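PDB 4A0S: octenoyl-coa reductase/carboxylase, which catalyses the reductive carboxylation of 2-octenoyl-CoA with NADPH, giving an unusual extender unit for cinnabaramide polyketide synthesis. Local coordinates for residues Thr24-His29 against Tyr388-Ala393; Ala394-Val399 against Gly407-Leu412; Gly53-Pro58 against Tyr110-Ser115; Ala6-Ala11 against Ala68-Ser73. One frame throughout, in Å; residues are numbered along the deposited sequence.

Contact 1 (Thr24-His29 against Tyr388-Ala393); sequences TYLALH and YPLAEA
Leu28 and Leu390 each set CG anti to the backbone N, with chi1 at -169° in both. This torsion points their branched ends at the opposite segment. Leu390 reaches in with both of its methyls. Its CD1 meets Leu28 CB at 4.2 Å, and its CD2 meets Leu26 CG, also at 4.2 Å. Leu26 and Leu28 are two residues apart on the strand, so both turn the same face to Leu390. Leu28 then goes on past Leu390. Its forked end closes on the methyl of Ala393, with CD2 3.7 Å from Ala393 CB. CD1 of Leu28 lies almost as near to the same methyl. No hydrogen bond joins the two segments. Within the turn, Ala393 N bonds to Leu390 O at 2.8 Å. Glu392 takes the N-cap position before helix 393-401. Leu390 and Ala393 also touch Val411 of strand 408-412. The arrangement is strand-to-turn packing in the enoyl reductase fold: an N-terminal strand lies against the turn between the first strand and the helix of a beta-alpha-beta unit.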
loop_
_atom_site.group_PDB
_atom_site.type_symbol
_atom_site.label_atom_id
_atom_site.label_comp_id
_atom_site.label_asym_id
_atom_site.label_seq_id
_atom_site.Cartn_x
_atom_site.Cartn_y
_atom_site.Cartn_z
ATOM N N THR A 24 -30.022 24.021 29.782
ATOM C CA THR A 24 -30.242 22.581 29.731
ATOM C C THR A 24 -30.795 22.219 28.373
ATOM O O THR A 24 -31.241 23.075 27.616
ATOM C CB THR A 24 -31.251 22.091 30.809
ATOM O OG1 THR A 24 -32.565 22.534 30.470
ATOM C CG2 THR A 24 -30.887 22.605 32.208
ATOM N N TYR A 25 -30.766 20.937 28.055
ATOM C CA TYR A 25 -31.421 20.495 26.853
ATOM C C TYR A 25 -31.955 19.101 27.020
ATOM O O TYR A 25 -31.493 18.355 27.881
ATOM C CB TYR A 25 -30.493 20.607 25.643
ATOM C CG TYR A 25 -29.280 19.728 25.689
ATOM C CD1 TYR A 25 -28.112 20.186 26.267
ATOM C CD2 TYR A 25 -29.294 18.447 25.135
ATOM C CE1 TYR A 25 -26.984 19.414 26.305
ATOM C CE2 TYR A 25 -28.153 17.643 25.174
ATOM C CZ TYR A 25 -27.008 18.139 25.764
ATOM O OH TYR A 25 -25.861 17.391 25.822
ATOM N N LEU A 26 -32.933 18.767 26.186
ATOM C CA LEU A 26 -33.537 17.433 26.166
ATOM C C LEU A 26 -32.566 16.424 25.555
ATOM O O LEU A 26 -31.999 16.641 24.477
ATOM C CB LEU A 26 -34.849 17.463 25.380
ATOM C CG LEU A 26 -35.736 16.214 25.360
ATOM C CD1 LEU A 26 -36.157 15.858 26.773
ATOM C CD2 LEU A 26 -36.956 16.451 24.486
ATOM N N ALA A 27 -32.366 15.321 26.250
ATOM C CA ALA A 27 -31.413 14.325 25.780
ATOM C C ALA A 27 -31.847 12.922 26.124
ATOM O O ALA A 27 -32.332 12.667 27.227
ATOM C CB ALA A 27 -30.043 14.590 26.377
ATOM N N LEU A 28 -31.647 12.021 25.166
ATOM C CA LEU A 28 -31.706 10.605 25.418
ATOM C C LEU A 28 -30.413 10.288 26.122
ATOM O O LEU A 28 -29.336 10.546 25.586
ATOM C CB LEU A 28 -31.793 9.815 24.114
ATOM C CG LEU A 28 -32.117 8.332 24.305
ATOM C CD1 LEU A 28 -33.584 8.122 24.758
ATOM C CD2 LEU A 28 -31.806 7.581 23.032
ATOM N N HIS A 29 -30.513 9.754 27.335
ATOM C CA HIS A 29 -29.309 9.489 28.100
ATOM C C HIS A 29 -29.450 8.306 29.014
ATOM O O HIS A 29 -30.554 7.787 29.246
ATOM C CB HIS A 29 -28.921 10.719 28.921
ATOM C CG HIS A 29 -29.921 11.077 29.971
ATOM N ND1 HIS A 29 -31.076 11.774 29.686
ATOM C CD2 HIS A 29 -29.941 10.833 31.304
ATOM C CE1 HIS A 29 -31.767 11.942 30.801
ATOM N NE2 HIS A 29 -31.098 11.385 31.798
ATOM N N TYR A 388 -38.260 7.900 14.122
ATOM C CA TYR A 388 -38.962 8.043 15.379
ATOM C C TYR A 388 -38.662 9.421 15.900
ATOM O O TYR A 388 -37.549 9.918 15.695
ATOM C CB TYR A 388 -38.446 7.026 16.393
ATOM C CG TYR A 388 -38.890 5.636 16.117
ATOM C CD1 TYR A 388 -38.255 4.860 15.147
ATOM C CD2 TYR A 388 -39.964 5.083 16.815
ATOM C CE1 TYR A 388 -38.680 3.576 14.876
ATOM C CE2 TYR A 388 -40.393 3.800 16.561
ATOM C CZ TYR A 388 -39.750 3.051 15.592
ATOM O OH TYR A 388 -40.175 1.774 15.345
ATOM N N PRO A 389 -39.632 10.042 16.581
ATOM C CA PRO A 389 -39.290 11.250 17.297
ATOM C C PRO A 389 -38.371 10.909 18.455
ATOM O O PRO A 389 -38.337 9.751 18.927
ATOM C CB PRO A 389 -40.632 11.716 17.847
ATOM C CG PRO A 389 -41.417 10.465 18.012
ATOM C CD PRO A 389 -41.035 9.634 16.830
ATOM N N LEU A 390 -37.629 11.912 18.907
ATOM C CA LEU A 390 -36.805 11.747 20.090
ATOM C C LEU A 390 -37.625 11.162 21.249
ATOM O O LEU A 390 -37.128 10.305 21.981
ATOM C CB LEU A 390 -36.135 13.071 20.484
ATOM C CG LEU A 390 -35.047 12.904 21.555
ATOM C CD1 LEU A 390 -33.981 11.854 21.173
ATOM C CD2 LEU A 390 -34.424 14.232 21.867
ATOM N N ALA A 391 -38.868 11.625 21.392
ATOM C CA ALA A 391 -39.809 11.111 22.403
ATOM C C ALA A 391 -39.824 9.586 22.434
ATOM O O ALA A 391 -39.970 8.973 23.495
ATOM C CB ALA A 391 -41.210 11.625 22.117
ATOM N N GLU A 392 -39.659 8.983 21.260
ATOM C CA GLU A 392 -39.731 7.543 21.139
ATOM C C GLU A 392 -38.393 6.919 20.803
ATOM O O GLU A 392 -38.354 5.830 20.254
ATOM C CB GLU A 392 -40.758 7.174 20.069
ATOM C CG GLU A 392 -42.153 7.681 20.385
ATOM C CD GLU A 392 -43.085 7.577 19.184
ATOM O OE1 GLU A 392 -42.972 6.584 18.432
ATOM O OE2 GLU A 392 -43.902 8.506 18.982
ATOM N N ALA A 393 -37.300 7.612 21.126
ATOM C CA ALA A 393 -35.955 7.117 20.811
ATOM C C ALA A 393 -35.644 5.807 21.520
ATOM O O ALA A 393 -34.945 4.954 20.978
ATOM C CB ALA A 393 -34.901 8.169 21.138
#

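Contact 2 (Ala394-Val399 against Gly407-Leu412); sequences AEACRV and GKVAVL
Ala396 meets two valines of the strand at once. Its CB lies 3.8 Å from Val409 CG1 and 4.0 Å from Val411 CG2. The two valines have nearly the same conformation, chi1 -178° and 175°, yet they touch the alanine with different branches. Val409 uses the methyl that is anti to its backbone N. Val411 uses the other one, which stands anti to the carbonyl carbon. The strand sets the two residues two apart on one face, and the alanine methyl fits against both from the helix side.

Val399 is about one helical turn further on and adds a looser touch. Its CG1 approaches CG2 of Val409 at 4.2 Å. Val409 thus offers one methyl to each helix residue: CG1 to Ala396 and CG2 to Val399.

No hydrogen bond links the two segments. The small side chain of Ala396 is consistent with the close approach, with Ala396 and Val409 6.6 Å apart between CA atoms. Helix and strand run antiparallel, at 173°, their axes 9.1 Å apart. Away from the strand, Arg398 makes a salt bridge to Asp43, and Glu395 one to Arg47. At the start of the strand segment, Gly407 touches the bound NADP. The contact is the helix-on-sheet packing of a beta-alpha-beta unit, in which helix 393-401 connects the parallel neighbours 384-389 and 408-412.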
loop_
_atom_site.group_PDB
_atom_site.type_symbol
_atom_site.label_atom_id
_atom_site.label_comp_id
_atom_site.label_asym_id
_atom_site.label_seq_id
_atom_site.Cartn_x
_atom_site.Cartn_y
_atom_site.Cartn_z
ATOM N N ALA A 394 -36.191 5.628 22.723
ATOM C CA ALA A 394 -36.027 4.347 23.434
ATOM C C ALA A 394 -36.573 3.160 22.610
ATOM O O ALA A 394 -35.934 2.118 22.484
ATOM C CB ALA A 394 -36.686 4.410 24.799
ATOM N N GLU A 395 -37.754 3.354 22.040
ATOM C CA GLU A 395 -38.397 2.352 21.207
ATOM C C GLU A 395 -37.566 2.134 19.970
ATOM O O GLU A 395 -37.303 0.999 19.587
ATOM C CB GLU A 395 -39.795 2.819 20.803
ATOM C CG GLU A 395 -40.569 1.833 19.942
ATOM C CD GLU A 395 -40.716 0.472 20.591
ATOM O OE1 GLU A 395 -40.753 0.382 21.844
ATOM O OE2 GLU A 395 -40.777 -0.516 19.839
ATOM N N ALA A 396 -37.137 3.231 19.353
ATOM C CA ALA A 396 -36.269 3.155 18.179
ATOM C C ALA A 396 -35.074 2.276 18.493
ATOM O O ALA A 396 -34.737 1.378 17.736
ATOM C CB ALA A 396 -35.833 4.536 17.746
ATOM N N CYS A 397 -34.464 2.521 19.644
ATOM C CA CYS A 397 -33.339 1.734 20.126
ATOM C C CYS A 397 -33.701 0.264 20.326
ATOM O O CYS A 397 -32.985 -0.634 19.870
ATOM C CB CYS A 397 -32.828 2.329 21.423
ATOM S SG CYS A 397 -31.160 1.863 21.769
ATOM N N ARG A 398 -34.831 0.031 20.992
ATOM C CA ARG A 398 -35.354 -1.311 21.177
ATOM C C ARG A 398 -35.554 -1.987 19.829
ATOM O O ARG A 398 -35.249 -3.165 19.667
ATOM C CB ARG A 398 -36.683 -1.234 21.934
ATOM C CG ARG A 398 -37.345 -2.568 22.223
ATOM C CD ARG A 398 -36.492 -3.398 23.154
ATOM N NE ARG A 398 -37.197 -4.584 23.614
ATOM C CZ ARG A 398 -36.616 -5.612 24.227
ATOM N NH1 ARG A 398 -35.305 -5.612 24.443
ATOM N NH2 ARG A 398 -37.351 -6.649 24.610
ATOM N N VAL A 399 -36.080 -1.252 18.863
ATOM C CA VAL A 399 -36.285 -1.813 17.529
ATOM C C VAL A 399 -34.981 -2.396 17.005
ATOM O O VAL A 399 -34.939 -3.547 16.594
ATOM C CB VAL A 399 -36.864 -0.761 16.546
ATOM C CG1 VAL A 399 -36.580 -1.158 15.095
ATOM C CG2 VAL A 399 -38.370 -0.574 16.785
ATOM N N GLY A 407 -31.688 -1.466 7.513
ATOM C CA GLY A 407 -31.086 -0.181 7.306
ATOM C C GLY A 407 -30.975 0.570 8.607
ATOM O O GLY A 407 -30.543 0.024 9.622
ATOM N N LYS A 408 -31.392 1.827 8.568
ATOM C CA LYS A 408 -31.148 2.743 9.646
ATOM C C LYS A 408 -32.444 3.315 10.163
ATOM O O LYS A 408 -33.319 3.722 9.399
ATOM C CB LYS A 408 -30.271 3.901 9.172
ATOM C CG LYS A 408 -28.802 3.571 8.928
ATOM C CD LYS A 408 -28.027 3.225 10.192
ATOM C CE LYS A 408 -28.161 4.307 11.243
ATOM N NZ LYS A 408 -27.284 4.056 12.404
ATOM N N VAL A 409 -32.532 3.359 11.475
ATOM C CA VAL A 409 -33.641 4.001 12.135
ATOM C C VAL A 409 -33.204 5.389 12.528
ATOM O O VAL A 409 -32.309 5.558 13.341
ATOM C CB VAL A 409 -34.091 3.242 13.379
ATOM C CG1 VAL A 409 -35.295 3.971 13.997
ATOM C CG2 VAL A 409 -34.491 1.840 13.006
ATOM N N ALA A 410 -33.835 6.380 11.923
ATOM C CA ALA A 410 -33.534 7.748 12.222
ATOM C C ALA A 410 -34.306 8.145 13.454
ATOM O O ALA A 410 -35.365 7.577 13.756
ATOM C CB ALA A 410 -33.926 8.626 11.054
ATOM N N VAL A 411 -33.777 9.133 14.153
ATOM C CA VAL A 411 -34.494 9.746 15.249
ATOM C C VAL A 411 -34.496 11.235 14.982
ATOM O O VAL A 411 -33.436 11.856 14.850
ATOM C CB VAL A 411 -33.847 9.415 16.631
ATOM C CG1 VAL A 411 -34.537 10.150 17.761
ATOM C CG2 VAL A 411 -33.880 7.911 16.908
ATOM N N LEU A 412 -35.687 11.807 14.872
ATOM C CA LEU A 412 -35.804 13.246 14.837
ATOM C C LEU A 412 -35.471 13.719 16.234
ATOM O O LEU A 412 -35.854 13.090 17.222
ATOM C CB LEU A 412 -37.220 13.689 14.460
ATOM C CG LEU A 412 -37.742 13.212 13.112
ATOM C CD1 LEU A 412 -39.255 13.504 12.973
ATOM C CD2 LEU A 412 -36.917 13.781 11.951
#

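Contact 3 (Gly53-Pro58 against Tyr110-Ser115); sequences GEVPMP and YHVLGS
Val55 lies over one face of the Tyr110 ring. Its CB is 4.0 Å from the ring centroid and 25° off the ring normal, a CH-pi contact set toward the rim of the ring. The CG1 methyl adds to it, 3.7 Å from Tyr110 CD2. The other methyl, CG2, goes to the other residue of strand 110-112 that faces it, Val112, and meets its CG2 at 3.8 Å. Val55 therefore fills the angle between the tyrosine and the valine.

Tyr110 has chi1 57°, with CG in the crowded position between the backbone N and the carbonyl carbon. From there the ring extends as far as Pro56. The proline approaches obliquely, its CD 3.5 Å from Tyr110 CE1. The phenol oxygen also comes close to the proline ring, near its CB and CD. A serine in place of Tyr110 would probably take away the ring face that Val55 packs on and the partner of Pro56 CD, opening a gap between the strands.

Strands 54-56 and 110-112 do not pair with each other. They cross nearly at right angles, at -101°, with their axes 8.9 Å apart. Asn169 helps to fix the second strand, bonding to Tyr110 O and Val112 N. Both strands pair antiparallel with strand 24-31, while on the far side of strand 110-112 His111 packs against helix 89-97.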
loop_
_atom_site.group_PDB
_atom_site.type_symbol
_atom_site.label_atom_id
_atom_site.label_comp_id
_atom_site.label_asym_id
_atom_site.label_seq_id
_atom_site.Cartn_x
_atom_site.Cartn_y
_atom_site.Cartn_z
ATOM N N GLY A 53 -34.776 13.345 29.222
ATOM C CA GLY A 53 -34.987 14.494 30.085
ATOM C C GLY A 53 -33.892 15.516 29.885
ATOM O O GLY A 53 -32.915 15.285 29.127
ATOM N N GLU A 54 -34.071 16.648 30.562
ATOM C CA GLU A 54 -33.138 17.752 30.501
ATOM C C GLU A 54 -31.812 17.377 31.136
ATOM O O GLU A 54 -31.757 16.777 32.206
ATOM C CB GLU A 54 -33.716 18.993 31.190
ATOM C CG GLU A 54 -34.983 19.573 30.545
ATOM C CD GLU A 54 -34.760 20.079 29.127
ATOM O OE1 GLU A 54 -33.918 20.981 28.938
ATOM O OE2 GLU A 54 -35.432 19.579 28.195
ATOM N N VAL A 55 -30.733 17.730 30.458
ATOM C CA VAL A 55 -29.413 17.552 31.006
ATOM C C VAL A 55 -28.709 18.900 30.908
ATOM O O VAL A 55 -29.053 19.714 30.050
ATOM C CB VAL A 55 -28.591 16.455 30.254
ATOM C CG1 VAL A 55 -29.228 15.082 30.406
ATOM C CG2 VAL A 55 -28.440 16.820 28.799
ATOM N N PRO A 56 -27.725 19.148 31.780
ATOM C CA PRO A 56 -27.030 20.429 31.731
ATOM C C PRO A 56 -26.325 20.627 30.402
ATOM O O PRO A 56 -25.679 19.706 29.902
ATOM C CB PRO A 56 -25.997 20.298 32.847
ATOM C CG PRO A 56 -26.652 19.361 33.825
ATOM C CD PRO A 56 -27.319 18.347 32.951
ATOM N N MET A 57 -26.463 21.821 29.834
ATOM C CA MET A 57 -25.650 22.226 28.693
ATOM C C MET A 57 -24.190 22.385 29.138
ATOM O O MET A 57 -23.921 23.209 30.010
ATOM C CB MET A 57 -26.146 23.563 28.158
ATOM C CG MET A 57 -25.329 24.117 27.018
ATOM S SD MET A 57 -25.411 23.060 25.551
ATOM C CE MET A 57 -27.057 23.394 24.953
ATOM N N PRO A 58 -23.250 21.627 28.531
ATOM C CA PRO A 58 -21.857 21.819 28.947
ATOM C C PRO A 58 -21.258 23.065 28.331
ATOM O O PRO A 58 -21.819 23.630 27.387
ATOM C CB PRO A 58 -21.155 20.584 28.379
ATOM C CG PRO A 58 -21.917 20.279 27.147
ATOM C CD PRO A 58 -23.358 20.587 27.489
ATOM N N TYR A 110 -24.900 11.399 33.949
ATOM C CA TYR A 110 -25.753 11.108 32.813
ATOM C C TYR A 110 -24.838 10.929 31.617
ATOM O O TYR A 110 -23.735 11.490 31.573
ATOM C CB TYR A 110 -26.732 12.260 32.556
ATOM C CG TYR A 110 -26.055 13.591 32.319
ATOM C CD1 TYR A 110 -25.681 14.413 33.387
ATOM C CD2 TYR A 110 -25.775 14.023 31.018
ATOM C CE1 TYR A 110 -25.035 15.646 33.159
ATOM C CE2 TYR A 110 -25.140 15.248 30.785
ATOM C CZ TYR A 110 -24.777 16.044 31.854
ATOM O OH TYR A 110 -24.157 17.246 31.601
ATOM N N HIS A 111 -25.284 10.131 30.659
ATOM C CA HIS A 111 -24.567 10.006 29.423
ATOM C C HIS A 111 -25.509 10.226 28.264
ATOM O O HIS A 111 -26.410 9.422 28.034
ATOM C CB HIS A 111 -23.915 8.648 29.304
ATOM C CG HIS A 111 -23.084 8.507 28.073
ATOM N ND1 HIS A 111 -22.527 7.310 27.688
ATOM C CD2 HIS A 111 -22.704 9.421 27.147
ATOM C CE1 HIS A 111 -21.839 7.495 26.575
ATOM N NE2 HIS A 111 -21.935 8.766 26.225
ATOM N N VAL A 112 -25.282 11.318 27.539
ATOM C CA VAL A 112 -26.062 11.613 26.350
ATOM C C VAL A 112 -25.506 10.852 25.155
ATOM O O VAL A 112 -24.407 11.118 24.678
ATOM C CB VAL A 112 -26.133 13.105 26.068
ATOM C CG1 VAL A 112 -27.054 13.368 24.856
ATOM C CG2 VAL A 112 -26.623 13.854 27.335
ATOM N N LEU A 113 -26.309 9.905 24.691
ATOM C CA LEU A 113 -25.941 8.967 23.628
ATOM C C LEU A 113 -26.172 9.562 22.260
ATOM O O LEU A 113 -26.683 10.664 22.149
ATOM C CB LEU A 113 -26.785 7.702 23.761
ATOM C CG LEU A 113 -26.784 7.045 25.139
ATOM C CD1 LEU A 113 -27.516 5.742 25.017
ATOM C CD2 LEU A 113 -25.352 6.812 25.686
ATOM N N GLY A 114 -25.823 8.809 21.216
ATOM C CA GLY A 114 -26.075 9.253 19.864
ATOM C C GLY A 114 -24.740 9.553 19.239
ATOM O O GLY A 114 -23.994 10.405 19.716
ATOM N N SER A 115 -24.445 8.844 18.163
ATOM C CA SER A 115 -23.107 8.851 17.605
ATOM C C SER A 115 -23.060 9.379 16.195
ATOM O O SER A 115 -21.990 9.519 15.614
ATOM C CB SER A 115 -22.540 7.448 17.681
ATOM O OG SER A 115 -22.520 7.089 19.044
HETATM O O HOH W 1 -25.400 17.757 28.491
#

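Contact 4 (Ala6-Ala11 against Ala68-Ser73); sequences AVLDGA and AVMASS
The carbonyl oxygen of Ala6 is held by two backbone N-H groups just beyond the last turn of its helix. Ala11 N bonds to Ala6 O at 2.8 Å, and Asp9 N adds a weak bond to it. Gly10, at positive phi, sends its own N to Val7 O at 3.0 Å. Together the bonds from Ala11 and Gly10 make a Schellman motif, which ends the helix and gives the carbonyls of Ala6 and Val7 partners within the segment.

Beside this cap, two helix residues meet strand 68-73. Val7 straddles the methyl of Ala68 with both branches. Its CG2 is 3.7 Å from Ala68 CB, and its CG1 is 3.8 Å from that same methyl. Val7 CG1 also lies 4.3 Å from Met70 SD. Leu8 meets the end of the methionine, with CD2 3.6 Å from Met70 CE. The sulfur is nearly as close to this methyl, so CD2 rests against the whole thioether tip.

Met70 gets there by folding. Chi2 is -62° and chi3 is -73°, and these two bends bring CE round to the helix. The backbone is irregular too: a classic beta bulge sets Met70 and Ala71 opposite Ser118. Val120 and Val122 pack on Val7 from strand 117-124, and Trp193 touches Met70. No hydrogen bond runs between helix and strand. Between these two segments the contact is wholly apolar, while the end of the helix is closed by its own backbone bonds.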
loop_
_atom_site.group_PDB
_atom_site.type_symbol
_atom_site.label_atom_id
_atom_site.label_comp_id
_atom_site.label_asym_id
_atom_site.label_seq_id
_atom_site.Cartn_x
_atom_site.Cartn_y
_atom_site.Cartn_z
ATOM N N ALA A 6 -35.138 29.805 16.532
ATOM C CA ALA A 6 -34.282 30.405 15.502
ATOM C C ALA A 6 -33.795 29.352 14.502
ATOM O O ALA A 6 -33.914 29.532 13.293
ATOM C CB ALA A 6 -33.088 31.122 16.139
ATOM N N VAL A 7 -33.282 28.246 15.024
ATOM C CA VAL A 7 -32.784 27.139 14.201
ATOM C C VAL A 7 -33.905 26.583 13.336
ATOM O O VAL A 7 -33.766 26.472 12.123
ATOM C CB VAL A 7 -32.227 26.015 15.099
ATOM C CG1 VAL A 7 -31.896 24.790 14.285
ATOM C CG2 VAL A 7 -31.014 26.512 15.841
ATOM N N LEU A 8 -35.023 26.265 13.976
ATOM C CA LEU A 8 -36.184 25.698 13.298
ATOM C C LEU A 8 -36.796 26.685 12.317
ATOM O O LEU A 8 -37.360 26.279 11.309
ATOM C CB LEU A 8 -37.233 25.223 14.310
ATOM C CG LEU A 8 -36.810 23.983 15.114
ATOM C CD1 LEU A 8 -37.931 23.511 16.034
ATOM C CD2 LEU A 8 -36.326 22.835 14.196
ATOM N N ASP A 9 -36.662 27.976 12.601
ATOM C CA ASP A 9 -37.207 28.998 11.716
ATOM C C ASP A 9 -36.270 29.279 10.541
ATOM O O ASP A 9 -36.602 30.053 9.645
ATOM C CB ASP A 9 -37.562 30.270 12.498
ATOM C CG ASP A 9 -38.713 30.048 13.490
ATOM O OD1 ASP A 9 -39.334 28.959 13.469
ATOM O OD2 ASP A 9 -38.995 30.957 14.307
ATOM N N GLY A 10 -35.117 28.612 10.536
ATOM C CA GLY A 10 -34.084 28.839 9.531
ATOM C C GLY A 10 -33.542 30.252 9.602
ATOM O O GLY A 10 -33.345 30.900 8.570
ATOM N N ALA A 11 -33.304 30.729 10.824
ATOM C CA ALA A 11 -32.811 32.083 11.050
ATOM C C ALA A 11 -31.401 32.278 10.502
ATOM O O ALA A 11 -30.683 31.309 10.231
ATOM C CB ALA A 11 -32.868 32.431 12.534
ATOM N N ALA A 68 -27.333 22.261 17.067
ATOM C CA ALA A 68 -28.753 22.015 17.324
ATOM C C ALA A 68 -29.048 20.801 16.476
ATOM O O ALA A 68 -29.062 20.888 15.257
ATOM C CB ALA A 68 -29.623 23.198 16.879
ATOM N N VAL A 69 -29.244 19.663 17.125
ATOM C CA VAL A 69 -29.379 18.406 16.421
ATOM C C VAL A 69 -30.787 18.258 15.852
ATOM O O VAL A 69 -31.773 18.229 16.590
ATOM C CB VAL A 69 -29.071 17.221 17.334
ATOM C CG1 VAL A 69 -29.223 15.914 16.570
ATOM C CG2 VAL A 69 -27.670 17.344 17.913
ATOM N N MET A 70 -30.867 18.125 14.539
ATOM C CA MET A 70 -32.157 18.025 13.886
ATOM C C MET A 70 -32.658 16.603 13.889
ATOM O O MET A 70 -33.824 16.350 14.167
ATOM C CB MET A 70 -32.057 18.590 12.477
ATOM C CG MET A 70 -31.908 20.109 12.497
ATOM S SD MET A 70 -33.341 20.926 13.240
ATOM C CE MET A 70 -34.517 20.702 11.927
ATOM N N ALA A 71 -31.745 15.678 13.617
ATOM C CA ALA A 71 -32.049 14.273 13.584
ATOM C C ALA A 71 -30.770 13.518 13.909
ATOM O O ALA A 71 -29.660 14.029 13.702
ATOM C CB ALA A 71 -32.564 13.882 12.209
ATOM N N SER A 72 -30.939 12.303 14.401
ATOM C CA SER A 72 -29.835 11.445 14.736
ATOM C C SER A 72 -30.275 10.068 14.273
ATOM O O SER A 72 -31.185 9.951 13.438
ATOM C CB SER A 72 -29.597 11.507 16.245
ATOM O OG SER A 72 -28.456 10.776 16.630
ATOM N N SER A 73 -29.624 9.020 14.762
ATOM C CA SER A 73 -30.047 7.689 14.392
ATOM C C SER A 73 -29.740 6.767 15.545
ATOM O O SER A 73 -28.906 7.087 16.415
ATOM C CB SER A 73 -29.292 7.220 13.147
ATOM O OG SER A 73 -27.986 6.804 13.498
#

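In the fold
All four contacts are mainly buried and apolar, and no clear hydrogen bond crosses any of them. Contact 2 lies nearest the chain's centre and the NADP site. Contacts 1, 3 and 4 lie further out, away from the annotated sites; Pro56 gives contact 3 an exposed margin. Contacts 1 and 2 share one beta-alpha-beta unit and are probably joined by backbone hydrogen bonds from Tyr388 to Ala410 and Leu412. Contacts 1 and 3 reach the same antiparallel sheet, where strand 24-31 pairs with both strands of contact 3. Strand 408-412 pairs with 64-73, linking contacts 2 and 4. Only contact 3 uses an aromatic face, and only contact 4 a thioether.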